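Long-range contact in FAD linked oxidase-like protein (Myceliophthora thermophila, PDB 5L6G), which oxidises the C1 hydroxyl of xylooligosaccharides and related sugars to lactones, using a bicovalently bound FAD and passing the electrons to molecular oxygen to form hydrogen peroxide: residues T69-A81 with A186-A198. Numbering follows the deposited sequence.
Sequences TVEHIQAAVLCAA and ADVVLANGSLVTA. With NAG (2-acetamido-2-deoxy-beta-D-glucopyranose), chain C.
The carboxamide of Q74 reaches from the helix to the turn of the hairpin, where NE2 donates to the carbonyl O of G193 at 3.0 Å. The bond is nearly straight (164° at the hydrogen) and leaves close to the plane of the amide. Beyond CG the Q74 chain runs extended (chi2 174°), which carries the amide across to G193, while L195 crosses it at about a right angle and sets CD2 3.3 Å from Q74 CD. Shortening Q74 to an alanine is likely to leave the G193 carbonyl without this donor and to take away most of L195's contact with the helix, leaving it V70 CG2. Beside this bond, V189 spreads its two methyls under the helix: CG2 meets I73 CG2 at 3.6 Å and also touches V70, whereas CG1 lies 3.7 Å from Q74 CA and reaches V77 CG2. Farther along, V77 CG1 comes within 3.3 Å of A191 O and also nears L190 O, and L78 CD2 sits 3.4 Å from N192 O. G193 has a positive phi (82°), at which a CB would press on the carbonyl O of N192; it would also run into L78. N192, glycosylated through ND2, accepts from S194 N with OD1 in an Asx turn. The type I turn L190–G193, with G193 as its G1 bulge, joins antiparallel strands 183–189 and 195–199 into a beta hairpin packed on helix 70–83, a helix-on-sheet arrangement within the PCMH-type FAD-binding domain.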
# COMPACT_ATOMS: atom_id res chain seq x y z
N THR A 69 -2.43 -24.19 4.56
CA THR A 69 -1.37 -24.53 3.63
C THR A 69 -1.78 -24.22 2.21
O THR A 69 -2.95 -24.05 1.89
CB THR A 69 -1.04 -26.03 3.70
OG1 THR A 69 -0.28 -26.40 2.54
CG2 THR A 69 -2.32 -26.85 3.76
N VAL A 70 -0.77 -24.17 1.35
CA VAL A 70 -0.99 -23.92 -0.07
C VAL A 70 -2.01 -24.90 -0.66
O VAL A 70 -2.80 -24.50 -1.49
CB VAL A 70 0.34 -23.96 -0.88
CG1 VAL A 70 1.00 -25.27 -0.75
CG2 VAL A 70 0.09 -23.69 -2.36
N GLU A 71 -2.00 -26.16 -0.20
CA GLU A 71 -2.98 -27.15 -0.64
C GLU A 71 -4.42 -26.68 -0.41
O GLU A 71 -5.28 -26.89 -1.25
CB GLU A 71 -2.79 -28.51 0.06
CG GLU A 71 -1.59 -29.31 -0.43
CD GLU A 71 -0.34 -29.20 0.45
OE1 GLU A 71 -0.16 -28.22 1.21
OE2 GLU A 71 0.50 -30.13 0.39
N HIS A 72 -4.67 -26.11 0.77
CA HIS A 72 -5.97 -25.57 1.09
C HIS A 72 -6.30 -24.42 0.15
O HIS A 72 -7.44 -24.30 -0.30
CB HIS A 72 -6.05 -25.10 2.53
CG HIS A 72 -6.01 -26.21 3.52
ND1 HIS A 72 -5.62 -26.03 4.82
CD2 HIS A 72 -6.30 -27.52 3.40
CE1 HIS A 72 -5.67 -27.18 5.47
NE2 HIS A 72 -6.08 -28.10 4.62
N ILE A 73 -5.30 -23.58 -0.15
CA ILE A 73 -5.51 -22.47 -1.09
C ILE A 73 -5.89 -23.00 -2.46
O ILE A 73 -6.85 -22.51 -3.09
CB ILE A 73 -4.29 -21.53 -1.20
CG1 ILE A 73 -3.98 -20.91 0.16
CG2 ILE A 73 -4.56 -20.45 -2.23
CD1 ILE A 73 -2.66 -20.16 0.23
N GLN A 74 -5.18 -24.02 -2.93
CA GLN A 74 -5.47 -24.59 -4.25
C GLN A 74 -6.87 -25.13 -4.29
O GLN A 74 -7.59 -24.91 -5.26
CB GLN A 74 -4.55 -25.73 -4.56
CG GLN A 74 -3.15 -25.31 -4.81
CD GLN A 74 -2.27 -26.53 -4.98
OE1 GLN A 74 -1.66 -26.99 -4.01
NE2 GLN A 74 -2.26 -27.09 -6.20
N ALA A 75 -7.22 -25.87 -3.24
CA ALA A 75 -8.51 -26.52 -3.17
C ALA A 75 -9.64 -25.50 -3.13
O ALA A 75 -10.69 -25.71 -3.76
CB ALA A 75 -8.58 -27.44 -1.96
N ALA A 76 -9.45 -24.43 -2.36
CA ALA A 76 -10.43 -23.35 -2.28
C ALA A 76 -10.63 -22.70 -3.64
O ALA A 76 -11.76 -22.51 -4.09
CB ALA A 76 -10.02 -22.30 -1.26
N VAL A 77 -9.52 -22.39 -4.30
CA VAL A 77 -9.60 -21.78 -5.62
C VAL A 77 -10.37 -22.67 -6.60
O VAL A 77 -11.27 -22.20 -7.32
CB VAL A 77 -8.20 -21.50 -6.17
CG1 VAL A 77 -8.25 -21.20 -7.67
CG2 VAL A 77 -7.59 -20.33 -5.41
N LEU A 78 -10.05 -23.96 -6.60
CA LEU A 78 -10.71 -24.89 -7.50
C LEU A 78 -12.20 -24.96 -7.23
O LEU A 78 -13.01 -25.09 -8.17
CB LEU A 78 -10.11 -26.27 -7.36
CG LEU A 78 -8.74 -26.40 -8.01
CD1 LEU A 78 -7.97 -27.57 -7.40
CD2 LEU A 78 -8.92 -26.60 -9.52
N CYS A 79 -12.57 -24.88 -5.95
CA CYS A 79 -13.97 -24.94 -5.55
C CYS A 79 -14.75 -23.76 -6.12
O CYS A 79 -15.83 -23.94 -6.68
CB CYS A 79 -14.10 -25.02 -4.04
SG CYS A 79 -14.07 -26.72 -3.47
N ALA A 80 -14.18 -22.57 -5.99
CA ALA A 80 -14.75 -21.37 -6.57
C ALA A 80 -14.93 -21.53 -8.06
O ALA A 80 -15.97 -21.18 -8.60
CB ALA A 80 -13.88 -20.17 -6.30
N ALA A 81 -13.90 -22.03 -8.73
CA ALA A 81 -13.98 -22.25 -10.17
C ALA A 81 -15.07 -23.25 -10.54
O ALA A 81 -15.84 -23.01 -11.46
CB ALA A 81 -12.64 -22.73 -10.71
N ALA A 186 7.90 -15.76 -5.56
CA ALA A 186 6.59 -16.00 -4.98
C ALA A 186 6.06 -17.32 -5.53
O ALA A 186 6.24 -17.60 -6.71
CB ALA A 186 5.63 -14.89 -5.34
N ASP A 187 5.43 -18.10 -4.67
CA ASP A 187 4.67 -19.26 -5.11
C ASP A 187 3.23 -18.83 -5.26
O ASP A 187 2.68 -18.17 -4.37
CB ASP A 187 4.77 -20.39 -4.12
CG ASP A 187 6.20 -20.89 -3.92
OD1 ASP A 187 7.04 -20.73 -4.83
OD2 ASP A 187 6.47 -21.39 -2.83
N VAL A 188 2.61 -19.18 -6.38
CA VAL A 188 1.31 -18.66 -6.72
C VAL A 188 0.36 -19.78 -7.09
O VAL A 188 0.75 -20.70 -7.82
CB VAL A 188 1.40 -17.68 -7.92
CG1 VAL A 188 0.08 -16.94 -8.10
CG2 VAL A 188 2.57 -16.73 -7.73
N VAL A 189 -0.85 -19.70 -6.58
CA VAL A 189 -1.95 -20.58 -6.98
C VAL A 189 -2.74 -19.85 -8.05
O VAL A 189 -3.32 -18.79 -7.79
CB VAL A 189 -2.89 -20.87 -5.79
CG1 VAL A 189 -4.05 -21.77 -6.21
CG2 VAL A 189 -2.08 -21.51 -4.67
N LEU A 190 -2.76 -20.40 -9.25
CA LEU A 190 -3.49 -19.81 -10.36
C LEU A 190 -4.98 -20.15 -10.32
O LEU A 190 -5.41 -21.00 -9.56
CB LEU A 190 -2.88 -20.27 -11.68
CG LEU A 190 -1.39 -19.99 -11.86
CD1 LEU A 190 -0.91 -20.53 -13.20
CD2 LEU A 190 -1.09 -18.52 -11.76
N ALA A 191 -5.74 -19.48 -11.19
CA ALA A 191 -7.18 -19.60 -11.21
C ALA A 191 -7.67 -21.02 -11.40
O ALA A 191 -8.73 -21.37 -10.90
CB ALA A 191 -7.77 -18.70 -12.31
N ASN A 192 -6.90 -21.85 -12.10
CA ASN A 192 -7.25 -23.26 -12.29
C ASN A 192 -6.58 -24.22 -11.30
O ASN A 192 -6.52 -25.42 -11.54
CB ASN A 192 -6.92 -23.70 -13.72
CG ASN A 192 -5.44 -23.58 -14.05
OD1 ASN A 192 -4.58 -23.35 -13.19
ND2 ASN A 192 -5.14 -23.73 -15.35
N GLY A 193 -6.10 -23.69 -10.18
CA GLY A 193 -5.48 -24.53 -9.16
C GLY A 193 -4.03 -24.89 -9.39
O GLY A 193 -3.40 -25.46 -8.49
N SER A 194 -3.46 -24.57 -10.55
CA SER A 194 -2.04 -24.82 -10.80
C SER A 194 -1.15 -24.01 -9.87
O SER A 194 -1.49 -22.88 -9.48
CB SER A 194 -1.64 -24.48 -12.25
OG SER A 194 -2.15 -25.43 -13.17
N LEU A 195 0.00 -24.60 -9.53
CA LEU A 195 1.03 -23.92 -8.76
C LEU A 195 2.15 -23.48 -9.66
O LEU A 195 2.56 -24.21 -10.57
CB LEU A 195 1.65 -24.84 -7.74
CG LEU A 195 0.64 -25.47 -6.80
CD1 LEU A 195 1.30 -26.47 -5.88
CD2 LEU A 195 -0.06 -24.35 -6.02
N VAL A 196 2.67 -22.29 -9.40
CA VAL A 196 3.81 -21.82 -10.15
C VAL A 196 4.65 -21.04 -9.18
O VAL A 196 4.13 -20.53 -8.21
CB VAL A 196 3.43 -20.91 -11.34
CG1 VAL A 196 2.79 -21.71 -12.48
CG2 VAL A 196 2.54 -19.78 -10.91
N THR A 197 5.94 -21.00 -9.44
CA THR A 197 6.83 -20.12 -8.73
C THR A 197 7.23 -19.06 -9.74
O THR A 197 7.61 -19.38 -10.88
CB THR A 197 8.07 -20.85 -8.19
OG1 THR A 197 7.66 -21.80 -7.20
CG2 THR A 197 9.08 -19.87 -7.58
N ALA A 198 7.15 -17.81 -9.31
CA ALA A 198 7.50 -16.67 -10.15
C ALA A 198 8.74 -15.99 -9.58
O ALA A 198 8.86 -15.80 -8.38
CB ALA A 198 6.34 -15.70 -10.23
C1 NAG C . -3.78 -23.65 -15.81
C2 NAG C . -3.71 -24.60 -17.01
C3 NAG C . -2.37 -24.57 -17.70
C4 NAG C . -1.96 -23.14 -17.95
C5 NAG C . -2.12 -22.26 -16.71
C6 NAG C . -1.85 -20.80 -17.05
C7 NAG C . -5.15 -26.54 -17.07
C8 NAG C . -5.39 -27.98 -16.69
N2 NAG C . -4.02 -25.97 -16.66
O3 NAG C . -2.41 -25.33 -18.90
O4 NAG C . -0.59 -23.17 -18.29
O5 NAG C . -3.45 -22.35 -16.23
O6 NAG C . -2.95 -20.30 -17.79
O7 NAG C . -5.99 -25.93 -17.72